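Local coordinates for protein citrate synthase (Thermotoga maritima, PDB 2P2W) that probably catalyses the condensation of oxaloacetate with acetyl-CoA and water to citrate and CoA, a step of the tricarboxylic acid cycle, at residues 30-33 and 34-37. Residues are numbered along the deposited sequence; the frame is centred on the assembly and turned at random.
Sequences GIPV and EELA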
ATOM      1  N   GLY A  30       2.800  16.807  21.907  1.00 22.64           N
ATOM      2  CA  GLY A  30       3.434  17.584  22.964  1.00 23.00           C
ATOM      3  C   GLY A  30       4.006  16.856  24.173  1.00 24.10           C
ATOM      4  O   GLY A  30       4.807  17.429  24.921  1.00 25.41           O
ATOM      5  N   ILE A  31       3.607  15.608  24.379  1.00 21.74           N
ATOM      6  CA  ILE A  31       4.095  14.842  25.520  1.00 21.90           C
ATOM      7  C   ILE A  31       5.223  13.896  25.116  1.00 22.39           C
ATOM      8  O   ILE A  31       5.116  13.173  24.119  1.00 22.68           O
ATOM      9  CB  ILE A  31       2.955  14.012  26.161  1.00 21.79           C
ATOM     10  CG1 ILE A  31       1.816  14.938  26.597  1.00 22.30           C
ATOM     11  CG2 ILE A  31       3.483  13.233  27.364  1.00 19.42           C
ATOM     12  CD1 ILE A  31       0.659  14.214  27.278  1.00 22.56           C
ATOM     13  N   PRO A  32       6.324  13.886  25.887  1.00 22.36           N
ATOM     14  CA  PRO A  32       7.465  13.013  25.591  1.00 22.66           C
ATOM     15  C   PRO A  32       7.002  11.558  25.546  1.00 22.04           C
ATOM     16  O   PRO A  32       6.275  11.107  26.431  1.00 21.68           O
ATOM     17  CB  PRO A  32       8.418  13.278  26.757  1.00 23.69           C
ATOM     18  CG  PRO A  32       8.103  14.695  27.133  1.00 24.77           C
ATOM     19  CD  PRO A  32       6.593  14.709  27.080  1.00 22.92           C
ATOM     20  N   VAL A  33       7.426  10.825  24.521  1.00 21.18           N
ATOM     21  CA  VAL A  33       7.024   9.430  24.372  1.00 21.54           C
ATOM     22  C   VAL A  33       7.396   8.542  25.567  1.00 22.83           C
ATOM     23  O   VAL A  33       6.642   7.630  25.916  1.00 20.76           O
ATOM     24  CB  VAL A  33       7.616   8.816  23.075  1.00 20.77           C
ATOM     25  CG1 VAL A  33       9.125   8.654  23.211  1.00 20.80           C
ATOM     26  CG2 VAL A  33       6.941   7.480  22.772  1.00 19.27           C
ATOM     27  N   GLU A  34       8.543   8.797  26.196  1.00 23.03           N
ATOM     28  CA  GLU A  34       8.943   7.977  27.340  1.00 25.16           C
ATOM     29  C   GLU A  34       8.036   8.196  28.546  1.00 24.89           C
ATOM     30  O   GLU A  34       7.866   7.302  29.368  1.00 24.42           O
ATOM     31  CB  GLU A  34      10.407   8.225  27.735  1.00 27.18           C
ATOM     32  CG  GLU A  34      10.847   9.659  27.685  1.00 31.66           C
ATOM     33  CD  GLU A  34      11.290  10.067  26.293  1.00 31.38           C
ATOM     34  OE1 GLU A  34      12.392   9.647  25.861  1.00 35.41           O
ATOM     35  OE2 GLU A  34      10.532  10.796  25.631  1.00 29.99           O
ATOM     36  N   GLU A  35       7.455   9.384  28.660  1.00 25.09           N
ATOM     37  CA  GLU A  35       6.548   9.641  29.769  1.00 25.93           C
ATOM     38  C   GLU A  35       5.322   8.746  29.609  1.00 24.52           C
ATOM     39  O   GLU A  35       4.863   8.112  30.563  1.00 23.55           O
ATOM     40  CB  GLU A  35       6.110  11.103  29.783  1.00 30.79           C
ATOM     41  CG  GLU A  35       6.961  11.990  30.654  1.00 37.08           C
ATOM     42  CD  GLU A  35       6.117  12.812  31.603  1.00 42.49           C
ATOM     43  OE1 GLU A  35       5.693  13.921  31.210  1.00 44.60           O
ATOM     44  OE2 GLU A  35       5.871  12.341  32.736  1.00 43.28           O
ATOM     45  N   LEU A  36       4.794   8.697  28.392  1.00 21.55           N
ATOM     46  CA  LEU A  36       3.625   7.870  28.116  1.00 20.78           C
ATOM     47  C   LEU A  36       3.966   6.386  28.244  1.00 19.67           C
ATOM     48  O   LEU A  36       3.221   5.622  28.858  1.00 20.23           O
ATOM     49  CB  LEU A  36       3.087   8.182  26.713  1.00 20.33           C
ATOM     50  CG  LEU A  36       2.522   9.599  26.576  1.00 19.31           C
ATOM     51  CD1 LEU A  36       2.367   9.981  25.119  1.00 19.50           C
ATOM     52  CD2 LEU A  36       1.184   9.666  27.302  1.00 20.89           C
ATOM     53  N   ALA A  37       5.100   5.978  27.683  1.00 19.21           N
ATOM     54  CA  ALA A  37       5.506   4.576  27.744  1.00 20.38           C
ATOM     55  C   ALA A  37       5.621   4.085  29.188  1.00 21.93           C
ATOM     56  O   ALA A  37       5.354   2.920  29.488  1.00 20.86           O
ATOM     57  CB  ALA A  37       6.837   4.385  27.020  1.00 20.81           C
TER
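I31 meets L36 across the start of helix 33-39. The CG2 methyl of I31 lies 3.8 Å from CG of L36, and the two side chains run at about a right angle. That methyl is anti to the backbone N of I31 (CG1 has chi1 -58°), which turns it to the leucine. The carbonyl O of P32 takes two weak hydrogen bonds, from E35 N at 3.1 Å and from L36 N, the i to i-4 one, at 3.4 Å. P32 is the N-cap residue, where strand 31-32, outermost within its chain in a three-stranded antiparallel sheet, passes directly into a helix. The next i to i-4 bond, A37 N to V33 O, is shorter at 2.9 Å and nearly straight at 165°. E34 bends back at chi2 (-85°), and its OE2 comes 3.4 Å from CB of P32. CD of the same glutamate lies 4.0 Å from CG1 of V33. E35 turns its carboxylate to K39, one turn on, in a salt bridge through OE2. V33 pairs through its backbone with L26 of strand 25-28, and L172 of helix 163-173 packs on V33 and A37. V355 of the second subunit packs on I31 and P32, and Y357 of that subunit on E35 and L36, placing this strand-helix junction at the dimer interface.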